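Local coordinates for sensor protein dcuS (Escherichia coli, PDB 3BY8) that senses C4-dicarboxylates such as fumarate and malate through its periplasmic domain and, as a membrane histidine kinase, activates the response regulator DcuR by phosphorylation, at residues S41-I46 with L67-P72; I59-M64 with G122-G127. All coordinates share one frame; numbering follows the deposited sequence. Where two conformers were deposited one is given.

Contact 1. Residues S41-I46 with L67-P72; sequences SGIQAI and LRYSHP. With LMR ((2S)-2-hydroxybutanedioic acid), chain B.
The side-chain amide of Gln44, in the first turn of helix 43-53, grips the backbone of His71 with two hydrogen bonds. His71 N donates to Gln44 OE1 over 2.9 Å, lying in the carbonyl plane on a lone pair, while Gln44 NE2 returns a bond of 2.8 Å to His71 O, which sits in the plane of the amide. CG is anti to the backbone N (chi1 176°), and the bend at chi2 (74°) brings CD to the loop backbone. Gln44 OE1 also lies 3.0 Å from Ser70 CA. An alanine here in place of the glutamine would probably leave both N-H and C=O of His71 without these partners and let this part of the loop shift. The closer-packed part is apolar, formed by the buried side chains of Ile43 and Tyr69: in the conformer given, Ile43 CD1 lies obliquely against the Tyr69 ring, while the Tyr69 hydroxyl is bonded to Lys36 O. Toward the more exposed side the join is looser, a water accepting from Gln44 N and donating to Tyr69 O in place of a direct bond. Beyond the loop, His71 NE2 donates to malate O4A at 2.8 Å, and Arg68 holds the other carboxylate through NE and NH2. Gln44 is thus placed as a second-shell residue, probably steadying the backbone of His71, whose imidazole meets the ligand.

Contact 2. Residues I59-M64 with G122-G127; sequences IVVTDM and GVVAIG
Val60 and Ala125 form a hydrogen-bonded antiparallel pair, Val60 N to Ala125 O and Ala125 N to Val60 O both spanning 2.8 Å. Two residues on, Thr62 and Val123 repeat the pattern, with Thr62 N to Val123 O at 2.8 Å and Val123 N to Thr62 O at 2.9 Å; in the latter bond the donor stands 38° above the carbonyl plane. Between these pairs Val61 faces Val124 in a non-hydrogen-bonded pair, where Val61 CA approaches Val123 O to 3.3 Å in a CA-H...O contact. The axes of 59-63 and 122-127 run antiparallel, at 165°.

On the face carrying Ile59, Val61, Val124 and Ile126, the two isoleucines lie side by side and point the same way, CG1 of Ile59 being 3.9 Å from CG1 of Ile126. In both, CG1 is anti to the carbonyl carbon, chi1 near -65°, and the two CG1 atoms meet. The other face carries Val60, Thr62, Val123 and Ala125. Here Thr62 lies beside Val123, its OG1 3.6 Å from Val123 CB, and the hydroxyl donates to Asp63 O. Past the paired residues, the bent side chain of Met64 brings SD to 3.5 Å from Gly122 N.

Farther out, Asp63 OD1 accepts from Leu67 N and Gln65 N, tying down the turn that follows strand 58-63. Strand 120-129 continues the antiparallel sheet of this Cache domain into strand 106-114 through backbone bonds such as Val124 with Thr111. The isoleucine face is covered by helix 8-25, where Ile126 meets Val20 and Ala21, and by helix 43-53, where Ile59 meets Ala47 and Val50; on the opposite face Val60 touches Phe81, His71 and the bound malate.

How the contacts relate
Strand 58-63 of contact 2 supports the loop of contact 1, and the centres of the two contacts are about 9 Å apart. Tyr69 N lies 2.6 Å from Val61 O, a probable hydrogen bond, and Ser70 OG lies 2.8 Å from Ile59 O, another probable one. The loop is thus held between helix 43-53 and the strand edge that points away from strand 120-129. Both contacts also reach the ligand pocket: Arg68 and His71 bind malate directly, whereas Val60 brings its side chain to about 4 Å from both the ligand and the His71 side chain. Lys82, Gly101, Phe102, Leu103 and Arg108 supply further hydrogen bonds to the ligand.

Contact 1. Residues S41-I46 with L67-P72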
# COMPACT_ATOMS: atom_id res chain seq x y z
N SER A 41 13.83 -8.45 -2.29
CA SER A 41 13.38 -8.01 -0.97
C SER A 41 12.85 -9.09 -0.03
O SER A 41 13.47 -9.40 0.98
CB SER A 41 12.30 -6.93 -1.11
OG SER A 41 12.74 -5.85 -1.91
N GLY A 42 11.68 -9.63 -0.36
CA GLY A 42 11.03 -10.62 0.48
C GLY A 42 9.71 -9.98 0.83
O GLY A 42 8.81 -10.59 1.44
N ILE A 43 9.59 -8.72 0.43
CA ILE A 43 8.41 -7.90 0.67
C ILE A 43 7.20 -8.40 -0.13
O ILE A 43 6.09 -8.49 0.39
CB ILE A 43 8.74 -6.43 0.33
CG1 ILE A 43 9.91 -5.96 1.21
CG2 ILE A 43 7.53 -5.55 0.55
CD1 ILE A 43 10.43 -4.57 0.93
N GLN A 44 7.43 -8.76 -1.39
CA GLN A 44 6.38 -9.27 -2.25
C GLN A 44 5.60 -10.41 -1.59
O GLN A 44 4.37 -10.40 -1.56
CB GLN A 44 6.97 -9.74 -3.58
CG GLN A 44 5.96 -10.38 -4.52
CD GLN A 44 5.02 -9.38 -5.18
OE1 GLN A 44 5.03 -8.18 -4.86
NE2 GLN A 44 4.21 -9.86 -6.10
N ALA A 45 6.34 -11.39 -1.03
CA ALA A 45 5.72 -12.54 -0.36
C ALA A 45 4.79 -12.17 0.79
O ALA A 45 3.66 -12.68 0.89
CB ALA A 45 6.81 -13.48 0.15
N ILE A 46 5.25 -11.27 1.65
CA ILE A 46 4.46 -10.84 2.79
C ILE A 46 3.26 -10.02 2.34
O ILE A 46 2.14 -10.24 2.81
CB ILE A 46 5.31 -10.01 3.76
CG1 ILE A 46 6.46 -10.88 4.29
CG2 ILE A 46 4.45 -9.46 4.89
CD1 ILE A 46 7.49 -10.11 5.06
N LEU A 67 9.47 3.90 -5.98
CA LEU A 67 9.72 2.60 -6.63
C LEU A 67 9.05 1.49 -5.87
O LEU A 67 9.19 1.40 -4.65
CB LEU A 67 11.21 2.27 -6.69
CG LEU A 67 12.05 3.01 -7.69
CD1 LEU A 67 13.37 2.25 -7.77
CD2 LEU A 67 11.36 3.08 -9.06
N ARG A 68 8.36 0.60 -6.58
CA ARG A 68 7.64 -0.49 -5.94
C ARG A 68 8.45 -1.67 -5.47
O ARG A 68 9.34 -2.14 -6.20
CB ARG A 68 6.57 -1.05 -6.88
CG ARG A 68 5.58 -0.05 -7.45
CD ARG A 68 4.48 -0.86 -8.08
NE ARG A 68 3.56 -0.07 -8.90
CZ ARG A 68 3.82 0.33 -10.15
NH1 ARG A 68 4.99 0.04 -10.73
NH2 ARG A 68 2.90 0.97 -10.85
N TYR A 69 8.13 -2.15 -4.27
CA TYR A 69 8.75 -3.34 -3.70
C TYR A 69 7.79 -4.53 -3.72
O TYR A 69 8.15 -5.65 -3.39
CB TYR A 69 9.22 -3.05 -2.29
CG TYR A 69 10.60 -2.49 -2.28
CD1 TYR A 69 10.89 -1.24 -2.84
CD2 TYR A 69 11.66 -3.24 -1.75
CE1 TYR A 69 12.19 -0.76 -2.88
CE2 TYR A 69 12.95 -2.77 -1.78
CZ TYR A 69 13.22 -1.54 -2.34
OH TYR A 69 14.51 -1.09 -2.35
N SER A 70 6.54 -4.27 -4.11
CA SER A 70 5.52 -5.29 -4.20
C SER A 70 4.38 -4.79 -5.08
O SER A 70 4.22 -3.57 -5.25
CB SER A 70 4.96 -5.65 -2.82
OG SER A 70 4.35 -4.53 -2.18
N HIS A 71 3.64 -5.73 -5.67
CA HIS A 71 2.49 -5.43 -6.52
C HIS A 71 1.87 -6.76 -6.92
O HIS A 71 2.60 -7.73 -7.07
CB HIS A 71 2.91 -4.72 -7.80
CG HIS A 71 1.77 -4.10 -8.56
ND1 HIS A 71 0.95 -4.80 -9.43
CD2 HIS A 71 1.34 -2.81 -8.59
CE1 HIS A 71 0.06 -3.97 -9.95
NE2 HIS A 71 0.28 -2.76 -9.46
N PRO A 72 0.54 -6.82 -7.09
CA PRO A 72 -0.05 -8.11 -7.49
C PRO A 72 0.55 -8.63 -8.80
O PRO A 72 0.58 -9.84 -9.02
CB PRO A 72 -1.53 -7.81 -7.61
CG PRO A 72 -1.74 -6.77 -6.55
CD PRO A 72 -0.52 -5.88 -6.69
C1 LMR B . 0.43 1.19 -8.29
O1A LMR B . 1.00 0.21 -7.90
O1B LMR B . 0.90 1.85 -9.25
C2 LMR B . -1.00 1.36 -7.88
O2 LMR B . -1.65 2.47 -8.63
C3 LMR B . -1.79 0.03 -7.87
C4 LMR B . -2.28 -0.28 -9.30
O4A LMR B . -1.46 -0.65 -10.14
O4B LMR B . -3.49 -0.09 -9.60
O HOH W 1 9.55 -7.84 -2.84

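Contact 2. Residues I59-M64 with G122-G127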
# COMPACT_ATOMS: atom_id res chain seq x y z
N ILE A 59 -1.38 -4.44 -2.22
CA ILE A 59 -0.54 -3.91 -1.14
C ILE A 59 0.79 -3.62 -1.81
O ILE A 59 1.55 -4.54 -2.18
CB ILE A 59 -0.35 -4.90 0.02
CG1 ILE A 59 -1.68 -5.15 0.73
CG2 ILE A 59 0.69 -4.31 0.99
CD1 ILE A 59 -1.55 -6.04 1.98
N VAL A 60 1.07 -2.34 -2.03
CA VAL A 60 2.27 -1.89 -2.70
C VAL A 60 3.17 -1.06 -1.78
O VAL A 60 2.81 0.02 -1.35
CB VAL A 60 1.87 -1.04 -3.93
CG1 VAL A 60 3.09 -0.31 -4.53
CG2 VAL A 60 1.23 -1.95 -4.97
N VAL A 61 4.35 -1.59 -1.47
CA VAL A 61 5.32 -0.89 -0.63
C VAL A 61 6.26 -0.17 -1.58
O VAL A 61 6.65 -0.75 -2.58
CB VAL A 61 6.15 -1.91 0.16
CG1 VAL A 61 7.32 -1.22 0.87
CG2 VAL A 61 5.27 -2.60 1.13
N THR A 62 6.57 1.09 -1.31
CA THR A 62 7.51 1.83 -2.14
C THR A 62 8.60 2.48 -1.29
O THR A 62 8.47 2.60 -0.06
CB THR A 62 6.87 2.99 -2.94
OG1 THR A 62 6.67 4.13 -2.10
CG2 THR A 62 5.55 2.56 -3.53
N ASP A 63 9.69 2.87 -1.96
CA ASP A 63 10.74 3.64 -1.30
C ASP A 63 10.37 5.14 -1.44
O ASP A 63 9.25 5.48 -1.91
CB ASP A 63 12.13 3.35 -1.90
CG ASP A 63 12.23 3.64 -3.39
OD1 ASP A 63 11.50 4.50 -3.95
OD2 ASP A 63 13.12 3.01 -4.00
N MET A 64 11.30 6.04 -1.07
CA MET A 64 11.02 7.47 -1.11
C MET A 64 10.97 8.12 -2.51
O MET A 64 10.61 9.28 -2.65
CB MET A 64 12.00 8.22 -0.20
CG MET A 64 11.80 7.84 1.28
SD MET A 64 10.10 8.17 1.92
CE MET A 64 9.94 9.98 1.61
N GLY A 122 9.93 4.99 3.26
CA GLY A 122 9.05 4.48 2.24
C GLY A 122 7.60 4.76 2.53
O GLY A 122 7.27 5.60 3.35
N VAL A 123 6.75 4.05 1.79
CA VAL A 123 5.31 4.18 1.90
C VAL A 123 4.65 2.81 1.72
O VAL A 123 5.15 1.97 0.98
CB VAL A 123 4.78 5.10 0.76
CG1 VAL A 123 3.24 5.14 0.76
CG2 VAL A 123 5.33 6.51 0.94
N VAL A 124 3.57 2.58 2.46
CA VAL A 124 2.75 1.38 2.22
C VAL A 124 1.44 1.94 1.64
O VAL A 124 0.76 2.77 2.25
CB VAL A 124 2.39 0.57 3.48
CG1 VAL A 124 1.56 -0.63 3.05
CG2 VAL A 124 3.65 0.10 4.20
N ALA A 125 1.13 1.48 0.42
CA ALA A 125 -0.08 1.85 -0.31
C ALA A 125 -1.00 0.62 -0.40
O ALA A 125 -0.53 -0.45 -0.80
CB ALA A 125 0.29 2.33 -1.72
N ILE A 126 -2.28 0.77 -0.07
CA ILE A 126 -3.22 -0.38 -0.14
C ILE A 126 -4.52 0.04 -0.83
O ILE A 126 -5.02 1.13 -0.60
CB ILE A 126 -3.55 -0.90 1.29
CG1 ILE A 126 -2.26 -1.46 1.90
CG2 ILE A 126 -4.67 -1.96 1.25
CD1 ILE A 126 -2.46 -2.20 3.25
N GLY A 127 -5.03 -0.82 -1.72
CA GLY A 127 -6.26 -0.50 -2.40
C GLY A 127 -7.35 -1.53 -2.16
O GLY A 127 -7.06 -2.73 -1.98